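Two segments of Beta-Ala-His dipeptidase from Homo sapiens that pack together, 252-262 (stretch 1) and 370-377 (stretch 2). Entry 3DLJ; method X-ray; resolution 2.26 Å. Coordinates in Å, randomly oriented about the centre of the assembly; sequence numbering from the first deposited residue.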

# COMPACT_ATOMS: atom_id res chain seq x y z
N ALA A 252 -11.66 1.75 30.73
CA ALA A 252 -10.60 2.19 31.64
C ALA A 252 -9.36 1.26 31.54
O ALA A 252 -8.25 1.74 31.50
CB ALA A 252 -11.13 2.28 33.10
N ASP A 253 -9.59 -0.06 31.49
CA ASP A 253 -8.55 -1.07 31.29
C ASP A 253 -7.86 -0.90 29.91
O ASP A 253 -6.64 -0.86 29.83
CB ASP A 253 -9.14 -2.49 31.41
CG ASP A 253 -9.54 -2.88 32.84
OD1 ASP A 253 -9.05 -2.24 33.81
OD2 ASP A 253 -10.36 -3.84 33.01
N LEU A 254 -8.64 -0.77 28.85
CA LEU A 254 -8.09 -0.64 27.50
C LEU A 254 -7.24 0.61 27.33
O LEU A 254 -6.13 0.53 26.78
CB LEU A 254 -9.19 -0.73 26.42
CG LEU A 254 -8.77 -0.61 24.95
CD1 LEU A 254 -7.75 -1.72 24.56
CD2 LEU A 254 -9.96 -0.61 23.99
N VAL A 255 -7.73 1.74 27.83
CA VAL A 255 -6.99 2.98 27.78
C VAL A 255 -5.65 2.91 28.53
O VAL A 255 -4.64 3.49 28.09
CB VAL A 255 -7.88 4.18 28.26
CG1 VAL A 255 -7.04 5.39 28.54
CG2 VAL A 255 -8.96 4.50 27.21
N ALA A 256 -5.64 2.20 29.65
CA ALA A 256 -4.40 1.97 30.38
C ALA A 256 -3.47 1.02 29.60
O ALA A 256 -2.26 1.22 29.59
CB ALA A 256 -4.70 1.42 31.77
N LEU A 257 -4.02 -0.01 28.97
CA LEU A 257 -3.24 -0.90 28.10
C LEU A 257 -2.63 -0.17 26.92
O LEU A 257 -1.44 -0.28 26.68
CB LEU A 257 -4.10 -2.07 27.60
CG LEU A 257 -4.44 -3.07 28.71
CD1 LEU A 257 -5.56 -3.97 28.26
CD2 LEU A 257 -3.20 -3.87 29.11
N LEU A 258 -3.44 0.57 26.19
CA LEU A 258 -2.97 1.37 25.06
C LEU A 258 -1.98 2.46 25.45
O LEU A 258 -1.03 2.75 24.71
CB LEU A 258 -4.18 2.00 24.34
CG LEU A 258 -5.19 1.06 23.68
CD1 LEU A 258 -6.34 1.87 23.04
CD2 LEU A 258 -4.53 0.12 22.66
N GLY A 259 -2.19 3.07 26.62
CA GLY A 259 -1.31 4.10 27.13
C GLY A 259 0.04 3.63 27.64
O GLY A 259 0.90 4.44 27.95
N SER A 260 0.22 2.32 27.73
CA SER A 260 1.44 1.70 28.25
C SER A 260 2.47 1.35 27.14
O SER A 260 3.53 0.82 27.44
CB SER A 260 1.06 0.42 29.01
OG SER A 260 0.84 -0.65 28.08
N LEU A 261 2.13 1.65 25.89
CA LEU A 261 2.85 1.13 24.72
C LEU A 261 3.97 2.01 24.18
O LEU A 261 4.98 1.49 23.71
CB LEU A 261 1.86 0.82 23.58
CG LEU A 261 0.89 -0.36 23.77
CD1 LEU A 261 -0.26 -0.27 22.77
CD2 LEU A 261 1.57 -1.74 23.73
N VAL A 262 3.79 3.33 24.23
CA VAL A 262 4.70 4.28 23.59
C VAL A 262 4.77 5.56 24.44
O VAL A 262 3.81 5.93 25.12
CB VAL A 262 4.26 4.56 22.10
CG1 VAL A 262 2.91 5.29 22.03
CG2 VAL A 262 5.32 5.33 21.33
N ARG A 370 3.18 -10.42 26.50
CA ARG A 370 3.70 -10.42 27.88
C ARG A 370 3.60 -9.06 28.52
O ARG A 370 3.19 -8.94 29.68
CB ARG A 370 5.16 -10.88 27.93
CG ARG A 370 5.34 -12.40 28.03
N HIS A 371 3.98 -8.03 27.77
CA HIS A 371 3.88 -6.68 28.26
C HIS A 371 2.43 -6.35 28.66
O HIS A 371 2.18 -5.90 29.78
CB HIS A 371 4.44 -5.69 27.24
CG HIS A 371 4.16 -4.26 27.57
ND1 HIS A 371 4.89 -3.56 28.52
CD2 HIS A 371 3.24 -3.39 27.10
CE1 HIS A 371 4.41 -2.34 28.62
NE2 HIS A 371 3.42 -2.21 27.76
N LEU A 372 1.50 -6.62 27.75
CA LEU A 372 0.09 -6.30 27.99
C LEU A 372 -0.52 -7.06 29.17
O LEU A 372 -1.23 -6.46 29.98
CB LEU A 372 -0.74 -6.47 26.70
CG LEU A 372 -0.44 -5.42 25.61
CD1 LEU A 372 -1.11 -5.76 24.29
CD2 LEU A 372 -0.82 -4.00 26.06
N GLU A 373 -0.23 -8.37 29.26
CA GLU A 373 -0.56 -9.22 30.41
C GLU A 373 -0.00 -8.66 31.71
O GLU A 373 -0.70 -8.61 32.71
CB GLU A 373 -0.07 -10.67 30.21
CG GLU A 373 -0.87 -11.38 29.13
CD GLU A 373 -0.30 -12.75 28.69
OE1 GLU A 373 0.82 -13.16 29.10
OE2 GLU A 373 -1.02 -13.41 27.92
N ASP A 374 1.26 -8.23 31.70
CA ASP A 374 1.84 -7.64 32.90
C ASP A 374 1.13 -6.33 33.33
O ASP A 374 0.86 -6.12 34.52
CB ASP A 374 3.35 -7.47 32.76
CG ASP A 374 4.12 -8.80 32.92
OD1 ASP A 374 3.49 -9.84 33.26
OD2 ASP A 374 5.35 -8.82 32.71
N VAL A 375 0.81 -5.47 32.37
CA VAL A 375 0.07 -4.24 32.69
C VAL A 375 -1.33 -4.57 33.20
O VAL A 375 -1.78 -4.03 34.21
CB VAL A 375 -0.01 -3.27 31.48
CG1 VAL A 375 -1.02 -2.11 31.73
CG2 VAL A 375 1.38 -2.74 31.14
N PHE A 376 -2.03 -5.44 32.48
CA PHE A 376 -3.38 -5.82 32.87
C PHE A 376 -3.46 -6.47 34.26
O PHE A 376 -4.34 -6.16 35.05
CB PHE A 376 -3.99 -6.74 31.83
CG PHE A 376 -5.45 -6.97 32.02
CD1 PHE A 376 -6.37 -5.95 31.76
CD2 PHE A 376 -5.93 -8.22 32.47
CE1 PHE A 376 -7.73 -6.17 31.92
CE2 PHE A 376 -7.27 -8.45 32.64
CZ PHE A 376 -8.18 -7.42 32.35
N SER A 377 -2.52 -7.37 34.55
CA SER A 377 -2.60 -8.10 35.80
C SER A 377 -2.44 -7.16 37.01
O SER A 377 -3.12 -7.34 38.01
CB SER A 377 -1.62 -9.29 35.81
OG SER A 377 -0.39 -8.93 36.41

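The two stretches, at least 110 residues apart wherever they touch, meet through the helix of stretch 1 and the type I turn from Leu258 to Leu261, packed against the helix 370-377. The helix axes approach to 9.7 Å at 133° between their N-to-C directions, and the contact buries 403 Å² in total.

Leu257 is the centre of the apolar packing. Its CA-to-CB bond points sideways, but the m,t rotamer (chi1 -70°, chi2 165°) carries its CD2 methyl into a pocket of stretch 2, 3.9 Å from CD2 of Leu372, 3.8 Å from CG1 of Val375 and 4.0 Å from CB of Phe376. CD2 of Leu257 also lies 3.4 Å from the backbone O of Leu372, an oxygen already engaged by the amide of Phe376 within the helix. Leu372 and Leu261 share the m,t conformation and likewise start sideways, their ends reaching inward so that Leu261 CD2 and Leu372 CD2 meet at 4.0 Å. Val375 points toward stretch 1, and its short, branched side chain (chi1 169°) places CG1 beside Leu257 and CG2 of Val375 3.7 Å from OG of Ser260.

The polar link is at the turn. Ser260, whose CA-to-CB bond points toward the helix, adopts the p rotamer, which lets OG donate to O of Leu257 (2.7 Å) while accepting from NE2 of His371 (3.0 Å). His371 also points toward stretch 1, and its t rotamer (chi1 171°) brings NE2 within 3.0 Å of Ser260 O as well, a weak bond with an N-H...O angle of 131°. The imidazole thus ties the helix to both the side chain and the backbone of one turn residue.

At the other end of the contact, Phe376 starts sideways, but its t rotamer (chi1 -170°) brings the ring nearer to stretch 1, where CE1 of Phe376 lies 3.7 Å from OD2 of the buried Asp253. That carboxylate oxygen is hydrogen-bonded elsewhere in the structure.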